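Local coordinates for glycinin A3B4 subunit (PDB 2D5F), which stores nitrogen and carbon in soybean seeds as an 11S globulin of the cupin family that assembles into hexamers, at the interface of chains A and B. Numbering follows the deposited sequence. Chains: chain A/B, glycinin A3B4 subunit.

Contact 1: the interface of chains A and B. Residues chain A 382, 455-456, 459, 471, 481; chain B 205, 217, 219, 227.
The ring of A:Phe459 turns its edge to the face of B:Phe217: CE1 stands over the centre of the partner ring, the planes 77° apart and the centroids 5.2 Å from each other. The A:Phe459 ring is itself covered by its own chain, with A:Leu481 CD1 over the centre of one face and the carbonyl oxygen of A:Ile455 near the rim of the other; the phenolic OH of A:Tyr471 lies at its edge, in plane. A:Tyr471 offers a face to B:Leu227, whose methyl CD2 sits 3.6 Å from the ring centroid in a CH-pi contact. Farther out on the same ring, B:Leu205 CD1 reaches the hydroxyl OH at 3.3 Å. A serine in place of A:Tyr471 would probably open a gap and deprive the B:Leu227 methyl of the flat surface on which it rests.

B:Phe217 buries 84 Å², more than any other residue here. In A:Ile455, CG1 lies beside the backbone N (chi1 -69°) and CG2 is anti to it; CG2 packs 3.7 Å from B:Phe217 CZ, while CD1 at the end of the other branch touches B:Leu205 CD2 in a tight 3.5 Å contact. A:Lys456 contributes aliphatic chain rather than charge, its CG lying 3.4 Å from B:Phe217 CD2. A:Leu481 divides its branches, CD1 toward B:Leu227 and CD2 toward B:Phe217 CB. Branched and aromatic residues suit this largely apolar patch, where shape does the matching. Chain A supplies the successive helices 455-461, 464-471 and 475-483, near its C-terminal end; chain B supplies the 3-10 helix 204-207, B:Phe217 between helices 210-216 and 221-226, and B:Leu227 just after the latter.

Contact 2: the interface of chains A and B. Residues chain A 469-470, 472; chain B 167, 229, 232, 234.
B:Arg234, which buries 41 Å², points the end of its guanidinium at the backbone oxygen of A:Asn469. NH1 and NH2 both donate to that one atom, each at 2.9 Å from A:Asn469 O. Both bonds are moderately bent, as expected when two donors share an acceptor. The oxygen lies close to the guanidinium plane, and both donors lie in the carbonyl plane. Arginine suits this place because its flat guanidinium has a second donor edge, NE and NH2, besides the end used here; the side chain, bent at chi3 (-63°), presents that edge to B:Asp232.

There the carboxylate is met side-on. B:Arg234 NH2 pairs with B:Asp232 OD1 at 2.8 Å in a salt bridge, and NE donates to OD2; the backbone N of B:Arg234 reaches OD2 from the opposite face of the carboxylate. Aspartate thus fixes the rotation of the guanidinium and probably balances its charge.

A:Asn472 hides 33 Å² and comes over one guanidinium face, its amide oxygen OD1 3.3 Å above the plane near the rim, with the two planes 41° apart. This is packing of polar groups, favourable perhaps for the oxygen near a positive charge.

A water completes the junction, 2.6 Å from A:Ser470 O and also bonded to B:Ser229 OG and B:Asp232 OD1. Together these bonds tie the C-terminal end of helix 464-471 to the neighbouring subunit, adding directional polar recognition to subunit association.

Contact 1: the interface of chains A and B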
loop_
_atom_site.group_PDB
_atom_site.type_symbol
_atom_site.label_atom_id
_atom_site.label_comp_id
_atom_site.label_asym_id
_atom_site.label_seq_id
_atom_site.Cartn_x
_atom_site.Cartn_y
_atom_site.Cartn_z
ATOM N N PRO A 382 7.759 -10.579 33.225
ATOM C CA PRO A 382 8.359 -9.354 32.684
ATOM C C PRO A 382 8.289 -9.220 31.172
ATOM O O PRO A 382 8.849 -10.036 30.438
ATOM C CB PRO A 382 9.794 -9.426 33.189
ATOM C CG PRO A 382 9.622 -10.068 34.529
ATOM C CD PRO A 382 8.652 -11.187 34.232
ATOM N N ILE A 455 10.554 -11.358 28.458
ATOM C CA ILE A 455 11.928 -11.763 28.693
ATOM C C ILE A 455 12.232 -13.247 28.602
ATOM O O ILE A 455 13.294 -13.611 28.112
ATOM C CB ILE A 455 12.439 -11.152 30.019
ATOM C CG1 ILE A 455 12.578 -9.634 29.832
ATOM C CG2 ILE A 455 13.788 -11.739 30.400
ATOM C CD1 ILE A 455 12.995 -8.857 31.084
ATOM N N LYS A 456 11.321 -14.108 29.044
ATOM C CA LYS A 456 11.565 -15.551 28.940
ATOM C C LYS A 456 11.878 -15.909 27.483
ATOM O O LYS A 456 12.840 -16.631 27.187
ATOM C CB LYS A 456 10.340 -16.350 29.404
ATOM C CG LYS A 456 10.066 -16.285 30.899
ATOM C CD LYS A 456 8.775 -17.010 31.275
ATOM C CE LYS A 456 8.825 -18.486 30.882
ATOM N NZ LYS A 456 7.559 -19.207 31.213
ATOM N N PHE A 459 15.355 -14.879 26.339
ATOM C CA PHE A 459 16.429 -15.785 26.742
ATOM C C PHE A 459 16.571 -16.897 25.709
ATOM O O PHE A 459 17.686 -17.286 25.347
ATOM C CB PHE A 459 16.126 -16.420 28.110
ATOM C CG PHE A 459 16.159 -15.450 29.259
ATOM C CD1 PHE A 459 15.293 -15.611 30.339
ATOM C CD2 PHE A 459 17.054 -14.388 29.274
ATOM C CE1 PHE A 459 15.318 -14.728 31.413
ATOM C CE2 PHE A 459 17.088 -13.496 30.349
ATOM C CZ PHE A 459 16.219 -13.666 31.418
ATOM N N TYR A 471 25.229 -12.814 32.422
ATOM C CA TYR A 471 24.788 -12.926 33.804
ATOM C C TYR A 471 25.712 -13.728 34.715
ATOM O O TYR A 471 25.366 -13.986 35.868
ATOM C CB TYR A 471 23.395 -13.552 33.850
ATOM C CG TYR A 471 22.342 -12.802 33.061
ATOM C CD1 TYR A 471 21.895 -13.280 31.825
ATOM C CD2 TYR A 471 21.771 -11.631 33.561
ATOM C CE1 TYR A 471 20.896 -12.609 31.107
ATOM C CE2 TYR A 471 20.771 -10.948 32.849
ATOM C CZ TYR A 471 20.342 -11.447 31.627
ATOM O OH TYR A 471 19.357 -10.791 30.931
ATOM N N LEU A 481 17.019 -21.629 32.403
ATOM C CA LEU A 481 16.233 -20.510 31.892
ATOM C C LEU A 481 15.574 -20.793 30.551
ATOM O O LEU A 481 14.395 -20.503 30.356
ATOM C CB LEU A 481 17.114 -19.268 31.734
ATOM C CG LEU A 481 17.543 -18.471 32.961
ATOM C CD1 LEU A 481 18.402 -17.298 32.519
ATOM C CD2 LEU A 481 16.310 -17.977 33.704
ATOM N N LEU B 205 16.263 -5.829 34.538
ATOM C CA LEU B 205 16.034 -6.960 35.433
ATOM C C LEU B 205 16.393 -6.647 36.885
ATOM O O LEU B 205 15.845 -7.253 37.803
ATOM C CB LEU B 205 16.813 -8.191 34.958
ATOM C CG LEU B 205 16.252 -8.864 33.703
ATOM C CD1 LEU B 205 17.125 -10.032 33.303
ATOM C CD2 LEU B 205 14.835 -9.324 33.970
ATOM N N PHE B 217 10.452 -16.712 36.038
ATOM C CA PHE B 217 11.211 -17.554 35.130
ATOM C C PHE B 217 11.307 -19.014 35.570
ATOM O O PHE B 217 12.076 -19.787 34.996
ATOM C CB PHE B 217 12.617 -16.968 34.978
ATOM C CG PHE B 217 12.633 -15.513 34.575
ATOM C CD1 PHE B 217 13.585 -14.640 35.103
ATOM C CD2 PHE B 217 11.719 -15.021 33.646
ATOM C CE1 PHE B 217 13.631 -13.301 34.709
ATOM C CE2 PHE B 217 11.758 -13.684 33.245
ATOM C CZ PHE B 217 12.718 -12.821 33.781
ATOM N N THR B 219 12.764 -20.351 38.025
ATOM C CA THR B 219 14.156 -20.658 38.330
ATOM C C THR B 219 14.421 -20.524 39.833
ATOM O O THR B 219 13.574 -20.017 40.573
ATOM C CB THR B 219 15.103 -19.710 37.559
ATOM O OG1 THR B 219 16.447 -20.190 37.657
ATOM C CG2 THR B 219 15.042 -18.309 38.134
ATOM N N LEU B 227 20.668 -12.898 37.642
ATOM C CA LEU B 227 19.995 -12.190 36.558
ATOM C C LEU B 227 19.936 -10.688 36.807
ATOM O O LEU B 227 19.667 -9.910 35.886
ATOM C CB LEU B 227 18.577 -12.744 36.356
ATOM C CG LEU B 227 18.494 -14.153 35.758
ATOM C CD1 LEU B 227 17.038 -14.583 35.634
ATOM C CD2 LEU B 227 19.173 -14.172 34.391
#

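Contact 2: the interface of chains A and B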
loop_
_atom_site.group_PDB
_atom_site.type_symbol
_atom_site.label_atom_id
_atom_site.label_comp_id
_atom_site.label_asym_id
_atom_site.label_seq_id
_atom_site.Cartn_x
_atom_site.Cartn_y
_atom_site.Cartn_z
ATOM N N ASN A 469 27.971 -15.336 29.821
ATOM C CA ASN A 469 28.867 -14.217 30.032
ATOM C C ASN A 469 28.136 -12.955 30.464
ATOM O O ASN A 469 28.718 -12.099 31.126
ATOM C CB ASN A 469 29.674 -13.942 28.764
ATOM C CG ASN A 469 30.698 -15.028 28.477
ATOM O OD1 ASN A 469 30.395 -16.044 27.845
ATOM N ND2 ASN A 469 31.915 -14.821 28.955
ATOM N N SER A 470 26.862 -12.838 30.097
ATOM C CA SER A 470 26.079 -11.664 30.465
ATOM C C SER A 470 25.689 -11.667 31.935
ATOM O O SER A 470 25.808 -10.650 32.615
ATOM C CB SER A 470 24.802 -11.574 29.616
ATOM O OG SER A 470 25.103 -11.281 28.267
ATOM N N ASN A 472 26.877 -14.120 34.208
ATOM C CA ASN A 472 27.813 -14.913 34.995
ATOM C C ASN A 472 27.128 -16.181 35.485
ATOM O O ASN A 472 27.136 -16.479 36.675
ATOM C CB ASN A 472 28.327 -14.115 36.198
ATOM C CG ASN A 472 29.108 -12.882 35.788
ATOM O OD1 ASN A 472 29.957 -12.938 34.896
ATOM N ND2 ASN A 472 28.833 -11.758 36.449
ATOM N N GLY B 167 23.760 -6.957 32.955
ATOM C CA GLY B 167 24.865 -6.118 33.371
ATOM C C GLY B 167 24.496 -4.935 34.243
ATOM O O GLY B 167 23.327 -4.718 34.598
ATOM N N SER B 229 22.580 -8.928 38.045
ATOM C CA SER B 229 23.936 -8.387 37.932
ATOM C C SER B 229 24.356 -7.542 39.136
ATOM O O SER B 229 24.929 -6.462 38.979
ATOM C CB SER B 229 24.044 -7.547 36.657
ATOM O OG SER B 229 23.709 -8.328 35.525
ATOM N N ASP B 232 28.405 -7.039 39.409
ATOM C CA ASP B 232 29.062 -6.909 38.123
ATOM C C ASP B 232 29.677 -5.521 37.968
ATOM O O ASP B 232 28.968 -4.519 37.963
ATOM C CB ASP B 232 28.042 -7.185 37.023
ATOM C CG ASP B 232 28.685 -7.442 35.685
ATOM O OD1 ASP B 232 28.000 -8.021 34.815
ATOM O OD2 ASP B 232 29.860 -7.062 35.501
ATOM N N ARG B 234 31.924 -4.906 35.384
ATOM C CA ARG B 234 32.433 -4.869 34.015
ATOM C C ARG B 234 31.793 -3.804 33.112
ATOM O O ARG B 234 32.346 -3.465 32.066
ATOM C CB ARG B 234 32.250 -6.245 33.371
ATOM C CG ARG B 234 32.857 -7.393 34.159
ATOM C CD ARG B 234 32.444 -8.727 33.562
ATOM N NE ARG B 234 30.997 -8.913 33.634
ATOM C CZ ARG B 234 30.336 -9.877 33.004
ATOM N NH1 ARG B 234 30.989 -10.751 32.249
ATOM N NH2 ARG B 234 29.017 -9.967 33.129
HETATM O O HOH W 1 25.932 -9.613 34.963
#

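The C-alpha centres of contact 1 and contact 2 lie about 13 Å apart, within one interface between two copies of the subunit. Helix 464-471 of chain A joins them: its last residue, A:Tyr471, belongs to contact 1, whereas A:Asn469 and A:Ser470 serve contact 2. On chain B, B:Leu227 and B:Ser229 are close in sequence and bring one stretch of chain to both. Apolar packing therefore adjoins a polar, water-bridged patch, the first burying 302 Å² and the second 116 Å². Such a pairing probably combines adhesion with a defined register between subunits of the six-copy assembly.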